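Local atomic coordinates of galactokinase (Bifidobacterium longum subsp. infantis ATCC 15697 = JCM 1222 = DSM 20088, PDB entry 6TEQ), a protein that binds galactose and its 2-fluoro analogues and probably phosphorylates the sugar with ATP, as a galactokinase of the GHMP kinase family. Residues M196-T199 with A203-L206; Q221-D226 with I374-K379; V314-Q319 with K323-L328; D352-R355 with G361-M364. All coordinates share one frame; numbering follows the deposited sequence. Where two conformers were deposited one is given.

Interaction 1: residues M196-T199 with A203-L206; sequences MRCT and ALLL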
loop_
_atom_site.group_PDB
_atom_site.type_symbol
_atom_site.label_atom_id
_atom_site.label_comp_id
_atom_site.label_asym_id
_atom_site.label_seq_id
_atom_site.Cartn_x
_atom_site.Cartn_y
_atom_site.Cartn_z
ATOM N N MET A 196 -0.603 -8.313 -4.343
ATOM C CA MET A 196 -0.642 -9.471 -5.267
ATOM C C MET A 196 0.493 -10.458 -4.993
ATOM O O MET A 196 0.459 -11.543 -5.618
ATOM C CB MET A 196 -0.612 -9.040 -6.733
ATOM C CG MET A 196 -1.824 -8.226 -7.044
ATOM S SD MET A 196 -2.058 -8.031 -8.811
ATOM C CE MET A 196 -3.150 -9.428 -9.101
ATOM N N ARG A 197 1.403 -10.174 -4.062
ATOM C CA ARG A 197 2.562 -11.069 -3.889
ATOM C C ARG A 197 2.877 -11.404 -2.448
ATOM O O ARG A 197 3.670 -12.365 -2.236
ATOM C CB ARG A 197 3.810 -10.497 -4.580
ATOM C CG ARG A 197 3.595 -10.255 -6.048
ATOM C CD ARG A 197 4.747 -9.531 -6.586
ATOM N NE ARG A 197 5.881 -10.452 -6.800
ATOM C CZ ARG A 197 7.057 -10.105 -7.199
ATOM N NH1 ARG A 197 7.378 -8.813 -7.336
ATOM N NH2 ARG A 197 7.939 -11.064 -7.462
ATOM N N CYS A 198 2.221 -10.781 -1.480
ATOM C CA CYS A 198 2.431 -11.160 -0.065
ATOM C C CYS A 198 1.932 -12.575 0.169
ATOM O O CYS A 198 1.085 -13.066 -0.628
ATOM C CB CYS A 198 1.787 -10.170 0.870
ATOM S SG CYS A 198 2.675 -8.604 1.023
ATOM N N THR A 199 2.414 -13.178 1.233
ATOM C CA THR A 199 1.884 -14.474 1.670
ATOM C C THR A 199 1.538 -14.430 3.164
ATOM O O THR A 199 2.088 -13.658 3.946
ATOM C CB THR A 199 2.859 -15.596 1.326
ATOM O OG1 THR A 199 4.083 -15.404 2.063
ATOM C CG2 THR A 199 3.169 -15.686 -0.151
ATOM N N ALA A 203 6.278 -11.211 5.570
ATOM C CA ALA A 203 6.454 -9.892 4.970
ATOM C C ALA A 203 7.178 -10.064 3.641
ATOM O O ALA A 203 7.982 -10.987 3.521
ATOM C CB ALA A 203 7.181 -9.022 5.986
ATOM N N LEU A 204 6.902 -9.174 2.729
ATOM C CA LEU A 204 7.451 -9.225 1.405
ATOM C C LEU A 204 8.680 -8.302 1.313
ATOM O O LEU A 204 8.554 -7.027 1.324
ATOM C CB LEU A 204 6.373 -8.784 0.433
ATOM C CG LEU A 204 6.786 -8.907 -1.036
ATOM C CD1 LEU A 204 6.710 -10.353 -1.462
ATOM C CD2 LEU A 204 5.906 -8.057 -1.919
ATOM N N LEU A 205 9.901 -8.833 1.420
ATOM C CA LEU A 205 11.101 -7.944 1.232
ATOM C C LEU A 205 11.241 -7.697 -0.279
ATOM O O LEU A 205 11.638 -8.592 -1.039
ATOM C CB LEU A 205 12.328 -8.635 1.821
ATOM C CG LEU A 205 13.625 -7.900 1.618
ATOM C CD1 LEU A 205 13.591 -6.467 2.136
ATOM C CD2 LEU A 205 14.751 -8.696 2.222
ATOM N N LEU A 206 10.785 -6.519 -0.675
ATOM C CA LEU A 206 10.607 -6.138 -2.086
ATOM C C LEU A 206 11.772 -5.233 -2.455
ATOM O O LEU A 206 12.019 -4.199 -1.822
ATOM C CB LEU A 206 9.253 -5.457 -2.206
ATOM C CG LEU A 206 9.002 -4.810 -3.560
ATOM C CD1 LEU A 206 8.805 -5.883 -4.605
ATOM C CD2 LEU A 206 7.797 -3.911 -3.479
#

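Interaction 2: residues Q221-D226 with I374-K379; sequences QEFDLD and IALVDK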
loop_
_atom_site.group_PDB
_atom_site.type_symbol
_atom_site.label_atom_id
_atom_site.label_comp_id
_atom_site.label_asym_id
_atom_site.label_seq_id
_atom_site.Cartn_x
_atom_site.Cartn_y
_atom_site.Cartn_z
ATOM N N GLN A 221 9.766 -13.048 4.060
ATOM C CA GLN A 221 10.436 -13.009 5.360
ATOM C C GLN A 221 9.406 -13.443 6.409
ATOM O O GLN A 221 8.254 -12.964 6.402
ATOM C CB GLN A 221 10.917 -11.596 5.651
ATOM C CG GLN A 221 12.018 -11.153 4.729
ATOM C CD GLN A 221 13.244 -11.986 4.988
ATOM O OE1 GLN A 221 13.571 -12.322 6.121
ATOM N NE2 GLN A 221 14.027 -12.200 3.929
ATOM N N GLU A 222 9.814 -14.336 7.287
ATOM C CA GLU A 222 8.971 -14.794 8.414
ATOM C C GLU A 222 8.435 -13.554 9.126
ATOM O O GLU A 222 9.226 -12.626 9.412
ATOM C CB GLU A 222 9.786 -15.704 9.340
ATOM C CG GLU A 222 10.184 -17.059 8.736
ATOM C CD GLU A 222 9.080 -18.107 8.812
ATOM O OE1 GLU A 222 7.976 -17.705 9.144
ATOM O OE2 GLU A 222 9.335 -19.328 8.560
ATOM N N PHE A 223 7.130 -13.503 9.380
ATOM C CA PHE A 223 6.532 -12.413 10.156
ATOM C C PHE A 223 5.408 -12.995 11.000
ATOM O O PHE A 223 4.230 -12.717 10.753
ATOM C CB PHE A 223 6.116 -11.232 9.272
ATOM C CG PHE A 223 5.894 -10.004 10.104
ATOM C CD1 PHE A 223 6.934 -9.349 10.711
ATOM C CD2 PHE A 223 4.597 -9.517 10.295
ATOM C CE1 PHE A 223 6.684 -8.216 11.481
ATOM C CE2 PHE A 223 4.364 -8.397 11.050
ATOM C CZ PHE A 223 5.398 -7.790 11.682
ATOM N N ASP A 224 5.785 -13.844 11.929
ATOM C CA ASP A 224 4.800 -14.569 12.752
ATOM C C ASP A 224 4.733 -13.818 14.088
ATOM O O ASP A 224 5.586 -14.036 14.941
ATOM C CB ASP A 224 5.203 -16.016 12.926
ATOM C CG ASP A 224 4.292 -16.787 13.834
ATOM O OD1 ASP A 224 3.297 -16.190 14.354
ATOM O OD2 ASP A 224 4.528 -18.007 13.915
ATOM N N LEU A 225 3.783 -12.914 14.246
ATOM C CA LEU A 225 3.683 -12.123 15.493
ATOM C C LEU A 225 3.453 -13.037 16.707
ATOM O O LEU A 225 3.943 -12.717 17.781
ATOM C CB LEU A 225 2.514 -11.155 15.347
ATOM C CG LEU A 225 2.713 -10.079 14.299
ATOM C CD1 LEU A 225 1.403 -9.491 13.884
ATOM C CD2 LEU A 225 3.646 -9.000 14.770
ATOM N N ASP A 226 2.811 -14.177 16.529
ATOM C CA ASP A 226 2.453 -15.103 17.645
ATOM C C ASP A 226 3.722 -15.750 18.209
ATOM O O ASP A 226 3.791 -15.986 19.427
ATOM C CB ASP A 226 1.508 -16.193 17.162
ATOM C CG ASP A 226 0.117 -15.716 16.740
ATOM O OD1 ASP A 226 -0.321 -14.653 17.151
ATOM O OD2 ASP A 226 -0.514 -16.437 15.977
ATOM N N ILE A 374 1.285 2.365 12.773
ATOM C CA ILE A 374 1.442 0.987 13.231
ATOM C C ILE A 374 2.370 0.997 14.433
ATOM O O ILE A 374 3.208 1.866 14.598
ATOM C CB ILE A 374 1.945 0.083 12.112
ATOM C CG1 ILE A 374 3.396 0.368 11.776
ATOM C CG2 ILE A 374 1.005 0.175 10.909
ATOM C CD1 ILE A 374 3.980 -0.477 10.673
ATOM N N ALA A 375 2.192 -0.012 15.256
ATOM C CA ALA A 375 3.027 -0.217 16.434
ATOM C C ALA A 375 3.189 -1.696 16.707
ATOM O O ALA A 375 2.188 -2.475 16.694
ATOM C CB ALA A 375 2.401 0.505 17.624
ATOM N N LEU A 376 4.410 -2.073 17.019
ATOM C CA LEU A 376 4.730 -3.405 17.538
ATOM C C LEU A 376 4.479 -3.279 19.026
ATOM O O LEU A 376 5.167 -2.522 19.670
ATOM C CB LEU A 376 6.165 -3.791 17.222
ATOM C CG LEU A 376 6.426 -4.219 15.806
ATOM C CD1 LEU A 376 7.962 -4.317 15.601
ATOM C CD2 LEU A 376 5.763 -5.550 15.466
ATOM N N VAL A 377 3.560 -4.098 19.528
ATOM C CA VAL A 377 3.176 -4.084 20.934
ATOM C C VAL A 377 3.101 -5.520 21.435
ATOM O O VAL A 377 3.006 -6.445 20.639
ATOM C CB VAL A 377 1.845 -3.352 21.138
ATOM C CG1 VAL A 377 1.861 -1.994 20.508
ATOM C CG2 VAL A 377 0.683 -4.161 20.634
ATOM N N ASP A 378 3.095 -5.679 22.751
ATOM C CA ASP A 378 2.859 -7.039 23.277
ATOM C C ASP A 378 1.436 -7.490 22.985
ATOM O O ASP A 378 0.476 -6.676 23.025
ATOM C CB ASP A 378 3.140 -7.149 24.759
ATOM C CG ASP A 378 4.633 -7.035 25.082
ATOM O OD1 ASP A 378 5.468 -7.610 24.317
ATOM O OD2 ASP A 378 4.952 -6.314 25.994
ATOM N N LYS A 379 1.287 -8.776 22.762
ATOM C CA LYS A 379 -0.045 -9.355 22.546
ATOM C C LYS A 379 -0.928 -8.963 23.717
ATOM O O LYS A 379 -0.465 -9.133 24.877
ATOM C CB LYS A 379 0.089 -10.856 22.546
ATOM C CG LYS A 379 -1.152 -11.688 22.331
ATOM C CD LYS A 379 -0.972 -13.203 22.650
ATOM C CE LYS A 379 0.083 -13.655 23.669
ATOM N NZ LYS A 379 0.346 -15.106 23.498
#

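Interaction 3: residues V314-Q319 with K323-L328; sequences VRAFAQ and KAAGRL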
loop_
_atom_site.group_PDB
_atom_site.type_symbol
_atom_site.label_atom_id
_atom_site.label_comp_id
_atom_site.label_asym_id
_atom_site.label_seq_id
_atom_site.Cartn_x
_atom_site.Cartn_y
_atom_site.Cartn_z
ATOM N N VAL A 314 14.887 -6.670 8.811
ATOM C CA VAL A 314 14.807 -8.082 8.412
ATOM C C VAL A 314 15.734 -8.881 9.346
ATOM O O VAL A 314 15.349 -9.959 9.801
ATOM C CB VAL A 314 15.165 -8.177 6.914
ATOM C CG1 VAL A 314 15.486 -9.563 6.498
ATOM C CG2 VAL A 314 14.012 -7.587 6.072
ATOM N N ARG A 315 16.897 -8.372 9.650
ATOM C CA ARG A 315 17.849 -9.086 10.520
ATOM C C ARG A 315 17.310 -9.105 11.968
ATOM O O ARG A 315 17.256 -10.202 12.583
ATOM C CB ARG A 315 19.204 -8.401 10.479
ATOM C CG ARG A 315 20.176 -9.022 11.469
ATOM C CD ARG A 315 21.439 -8.242 11.501
ATOM N NE ARG A 315 22.215 -8.493 10.311
ATOM C CZ ARG A 315 23.404 -7.948 10.082
ATOM N NH1 ARG A 315 23.973 -7.129 10.981
ATOM N NH2 ARG A 315 24.012 -8.268 8.957
ATOM N N ALA A 316 16.827 -7.970 12.462
ATOM C CA ALA A 316 16.364 -7.873 13.870
ATOM C C ALA A 316 15.207 -8.823 14.092
ATOM O O ALA A 316 15.146 -9.538 15.077
ATOM C CB ALA A 316 15.984 -6.472 14.258
ATOM N N PHE A 317 14.227 -8.793 13.182
ATOM C CA PHE A 317 13.042 -9.629 13.401
ATOM C C PHE A 317 13.415 -11.104 13.319
ATOM O O PHE A 317 12.899 -11.915 14.103
ATOM C CB PHE A 317 11.905 -9.235 12.449
ATOM C CG PHE A 317 10.562 -9.573 12.995
ATOM C CD1 PHE A 317 9.943 -8.721 13.895
ATOM C CD2 PHE A 317 9.955 -10.776 12.673
ATOM C CE1 PHE A 317 8.714 -9.068 14.440
ATOM C CE2 PHE A 317 8.763 -11.145 13.245
ATOM C CZ PHE A 317 8.161 -10.304 14.151
ATOM N N ALA A 318 14.245 -11.515 12.349
ATOM C CA ALA A 318 14.697 -12.923 12.239
ATOM C C ALA A 318 15.453 -13.343 13.497
ATOM O O ALA A 318 15.381 -14.509 13.875
ATOM C CB ALA A 318 15.562 -13.043 11.006
ATOM N N GLN A 319 16.106 -12.420 14.174
ATOM C CA GLN A 319 16.843 -12.701 15.420
ATOM C C GLN A 319 15.928 -12.655 16.641
ATOM O O GLN A 319 16.406 -12.956 17.744
ATOM C CB GLN A 319 17.987 -11.754 15.603
ATOM C CG GLN A 319 19.127 -11.992 14.682
ATOM C CD GLN A 319 20.265 -11.032 14.879
ATOM O OE1 GLN A 319 20.124 -10.015 15.552
ATOM N NE2 GLN A 319 21.321 -11.288 14.145
ATOM N N LYS A 323 13.010 -5.489 20.503
ATOM C CA LYS A 323 13.420 -4.123 20.879
ATOM C C LYS A 323 14.125 -3.445 19.725
ATOM O O LYS A 323 13.838 -2.299 19.470
ATOM C CB LYS A 323 14.231 -4.171 22.186
ATOM C CG LYS A 323 13.412 -4.586 23.419
ATOM C CD LYS A 323 14.236 -4.497 24.715
ATOM C CE LYS A 323 13.556 -4.806 26.023
ATOM N N ALA A 324 15.067 -4.135 19.091
ATOM C CA ALA A 324 15.808 -3.579 17.947
ATOM C C ALA A 324 14.829 -3.315 16.799
ATOM O O ALA A 324 14.904 -2.233 16.184
ATOM C CB ALA A 324 16.947 -4.498 17.585
ATOM N N ALA A 325 13.911 -4.225 16.553
ATOM C CA ALA A 325 12.902 -4.060 15.485
ATOM C C ALA A 325 12.098 -2.786 15.765
ATOM O O ALA A 325 11.859 -1.959 14.848
ATOM C CB ALA A 325 12.061 -5.305 15.370
ATOM N N GLY A 326 11.657 -2.636 17.012
ATOM C CA GLY A 326 10.890 -1.448 17.410
ATOM C C GLY A 326 11.699 -0.173 17.286
ATOM O O GLY A 326 11.142 0.833 16.818
ATOM N N ARG A 327 13.001 -0.183 17.636
ATOM C CA ARG A 327 13.834 1.042 17.474
ATOM C C ARG A 327 13.911 1.417 15.985
ATOM O O ARG A 327 13.948 2.581 15.646
ATOM C CB ARG A 327 15.227 0.829 18.074
ATOM C CG ARG A 327 15.140 0.733 19.585
ATOM C CD ARG A 327 16.488 0.770 20.191
ATOM N NE ARG A 327 17.238 -0.399 19.925
ATOM C CZ ARG A 327 17.359 -1.429 20.779
ATOM N NH1 ARG A 327 16.668 -1.472 21.911
ATOM N NH2 ARG A 327 18.105 -2.438 20.414
ATOM N N LEU A 328 13.928 0.414 15.136
ATOM C CA LEU A 328 14.005 0.666 13.659
ATOM C C LEU A 328 12.680 1.297 13.190
ATOM O O LEU A 328 12.713 2.225 12.407
ATOM C CB LEU A 328 14.304 -0.649 12.958
ATOM C CG LEU A 328 15.772 -1.041 13.056
ATOM C CD1 LEU A 328 15.984 -2.528 12.887
ATOM C CD2 LEU A 328 16.598 -0.299 12.031
#

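Interaction 4: residues D352-R355 with G361-M364; sequences DVAR and GARM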
loop_
_atom_site.group_PDB
_atom_site.type_symbol
_atom_site.label_atom_id
_atom_site.label_comp_id
_atom_site.label_asym_id
_atom_site.label_seq_id
_atom_site.Cartn_x
_atom_site.Cartn_y
_atom_site.Cartn_z
ATOM N N ASP A 352 3.591 9.042 19.478
ATOM C CA ASP A 352 4.134 9.375 20.810
ATOM C C ASP A 352 3.334 8.595 21.880
ATOM O O ASP A 352 3.937 8.089 22.849
ATOM C CB ASP A 352 4.042 10.865 21.056
ATOM C CG ASP A 352 4.951 11.282 22.184
ATOM O OD1 ASP A 352 6.142 10.893 22.138
ATOM O OD2 ASP A 352 4.402 11.886 23.132
ATOM N N VAL A 353 2.024 8.571 21.765
ATOM C CA VAL A 353 1.173 7.836 22.732
ATOM C C VAL A 353 1.565 6.350 22.750
ATOM O O VAL A 353 1.752 5.775 23.828
ATOM C CB VAL A 353 -0.315 8.029 22.460
ATOM C CG1 VAL A 353 -1.155 7.154 23.341
ATOM C CG2 VAL A 353 -0.727 9.455 22.641
ATOM N N ALA A 354 1.787 5.763 21.587
ATOM C CA ALA A 354 2.146 4.344 21.515
ATOM C C ALA A 354 3.495 4.161 22.224
ATOM O O ALA A 354 3.683 3.196 22.985
ATOM C CB ALA A 354 2.155 3.923 20.096
ATOM N N ARG A 355 4.440 5.034 21.900
ATOM C CA ARG A 355 5.823 4.903 22.464
ATOM C C ARG A 355 5.786 5.021 23.994
ATOM O O ARG A 355 6.493 4.288 24.660
ATOM C CB ARG A 355 6.783 5.939 21.902
ATOM C CG ARG A 355 7.149 5.656 20.431
ATOM C CD ARG A 355 8.010 6.752 19.924
ATOM N NE ARG A 355 8.275 6.524 18.489
ATOM C CZ ARG A 355 8.895 7.342 17.702
ATOM N NH1 ARG A 355 9.457 8.438 18.148
ATOM N NH2 ARG A 355 8.957 7.045 16.436
ATOM N N GLY A 361 7.936 -0.178 19.211
ATOM C CA GLY A 361 8.117 0.955 18.333
ATOM C C GLY A 361 6.842 1.259 17.583
ATOM O O GLY A 361 5.931 0.417 17.587
ATOM N N ALA A 362 6.800 2.422 16.990
ATOM C CA ALA A 362 5.591 2.895 16.301
ATOM C C ALA A 362 5.978 3.891 15.210
ATOM O O ALA A 362 6.950 4.668 15.369
ATOM C CB ALA A 362 4.660 3.539 17.327
ATOM N N ARG A 363 5.214 3.887 14.121
ATOM C CA ARG A 363 5.533 4.731 12.978
ATOM C C ARG A 363 4.282 4.905 12.149
ATOM O O ARG A 363 3.486 3.973 12.030
ATOM C CB ARG A 363 6.653 4.123 12.114
ATOM C CG ARG A 363 6.376 2.728 11.583
ATOM C CD ARG A 363 7.548 2.099 10.873
ATOM N NE ARG A 363 7.807 2.835 9.671
ATOM C CZ ARG A 363 7.118 2.788 8.526
ATOM N NH1 ARG A 363 7.364 3.689 7.611
ATOM N NH2 ARG A 363 6.268 1.847 8.254
ATOM N N MET A 364 4.245 6.016 11.438
ATOM C CA MET A 364 3.318 6.108 10.304
ATOM C C MET A 364 3.646 5.015 9.275
ATOM O O MET A 364 4.787 4.561 9.181
ATOM C CB MET A 364 3.415 7.477 9.690
ATOM C CG MET A 364 4.791 7.888 9.136
ATOM S SD MET A 364 4.695 8.925 7.685
ATOM C CE MET A 364 4.198 7.714 6.471
#

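Interaction 1: residues M196-T199 with A203-L206
L204 of strand 202-207 packs against C198 and the C-terminal end of helix 190-197, where it touches R197. CB, the first atom of its side chain, lies against the sulfur of C198, with L204 CB and C198 SG 3.7 Å apart. CG stands anti to the backbone N of L204 (chi1 -175°), which carries the fork of the side chain across to R197. There the two methyls divide the work. CD1 meets the backbone, 3.7 Å from R197 O, while CD2 faces the start of the arginine side chain, 4.2 Å from R197 CB. C198 and L204 are also the closest pair along the backbone, their CA atoms 5.6 Å apart.

Beyond CB, the R197 chain runs on past L204, bends at chi3 (78°) and brings its guanidinium to L206, where NH1 of R197 is 4.3 Å from CD1 of L206 in an oblique approach. This buried charge does not depend on the leucines: NH2 forms a salt bridge with D165 and a hydrogen bond to P214 O, and NH1 is bonded to N193 and N217. Several bonds thus fix the rotation of the group, while the CB of R197 packs on L204.

The contact closes a tight helix-to-strand connection in the core of the chain. L204 and L206 also touch V218 on the neighbouring strand 218-222, C198 packs on A59 of strand 54-70, and R197 rests on V169 and I172 of helix 165-183.

Interaction 2: residues Q221-D226 with I374-K379
A small hydrophobic cluster joins the two sheets of this GHMP kinase, where the chain leaves strand 218-222 of the larger sheet and meets strand 372-378 of the five-stranded one. F223 and L225 come from the connecting loop, and both converge on a single methyl, CD2 of L376. The closer of the two is L225, whose CD2 lies 4.1 Å from CD2 of L376, the two leucine side chains crossing at a slant. The other is the phenyl ring of F223, with its CZ 4.4 Å from L376 CD2; the methyl comes to the ring obliquely. In L376 the CG atom lies beside the backbone N, anti to the carbonyl carbon (chi1 -77°); CD1 continues the extended chain, and the side branch CD2 is the methyl turned to the loop.

The contact is wholly apolar and small, burying 81 Å² in all.

Neighbouring apolar groups continue the cluster. L225 and L376 both touch L232 on strand 230-236, which lies beside strand 372-378, while F223 packs on A203 of strand 202-207 and its ring meets that of F317 on helix 294-318.

Interaction 3: residues V314-Q319 with K323-L328
With chi1 at -154°, F317 swings its ring away from its own backbone N, and the ring edge comes up to A325; in L328, CG lies anti to the carbonyl carbon (chi1 -78°), leaving CD1 directed at A316. A316 carries the contact, its CB meeting three residues of helix 322-338. That CB is 3.8 Å from the backbone N of A325, 4.0 Å from CB of A324 and 4.2 Å from CD1 of L328. F317 adds a flank: its CD1 is 4.3 Å from CB of A325, which sits near the ring plane.

This is a helical hairpin, with a short turn between two helices whose segments run close to antiparallel, at 151°. Their axes come within 8.3 Å, a separation that alanines at the crossing make possible, since A316 and A325 bring their CA atoms to 5.4 Å. The contact is van der Waals packing alone.

Around the hairpin, L328 also touches R309, S312 and F313 of helix 294-318, as well as I44 in a loop. The F317 ring meets Y228 edge-to-face, just ahead of strand 230-236.

Interaction 4: residues D352-R355 with G361-M364
A354 and A362 form the tight centre of a helix-on-sheet packing in the C-terminal region of the GHMP kinase fold, where helix 345-356 lies against strand 361-365, an outermost strand of the five-stranded sheet. Their methyls touch at an angle, A354 CB 3.8 Å from A362 CB, and two such small residues let the helix settle close, the CA atoms of this pair being 6.4 Å apart. A362 also touches A375 of the adjoining strand, and A354 touches A359 and I385, so both methyls are buried.

The other side of the contact is looser and more polar. R355 lies at the partly exposed margin, its side chain extended from CG to NE and reaching slantwise over to the strand. Its guanidinium is anchored mainly by a salt bridge from NH1 to D334 on helix 322-338, with NE making a weak hydrogen bond to N330. N330 also accepts the backbone N-H of A362, which ties the strand to the same helix.

What remains for the strand itself is one long bond: R355 NH2 donates to A362 O over 3.3 Å, with an N-H...O angle of 162°. The oxygen lies at the edge of the guanidinium, 12° out of its plane.

How the interactions relate
Interaction 2 is the hub: it touches interactions 1, 3 and 4, whereas 3 and 4 do not touch each other. A203 N and Q221 O, 2.8 Å apart, probably pair interaction 1 with interaction 2 in the larger sheet. The F223 and F317 rings link interactions 2 and 3, with F223 CD1 3.6 Å from F317 CE2. Strands 361-365 and 372-378 join interactions 2 and 4, R363 O lying 2.8 Å from I374 N. In interaction 1 the side chain of L206 is about 8 Å from the bound 2-deoxy-2-fluoro-alpha-D-galactopyranose. Interaction 4 reaches the sugar pocket indirectly, since R363 forms a salt bridge with the pocket residue E46.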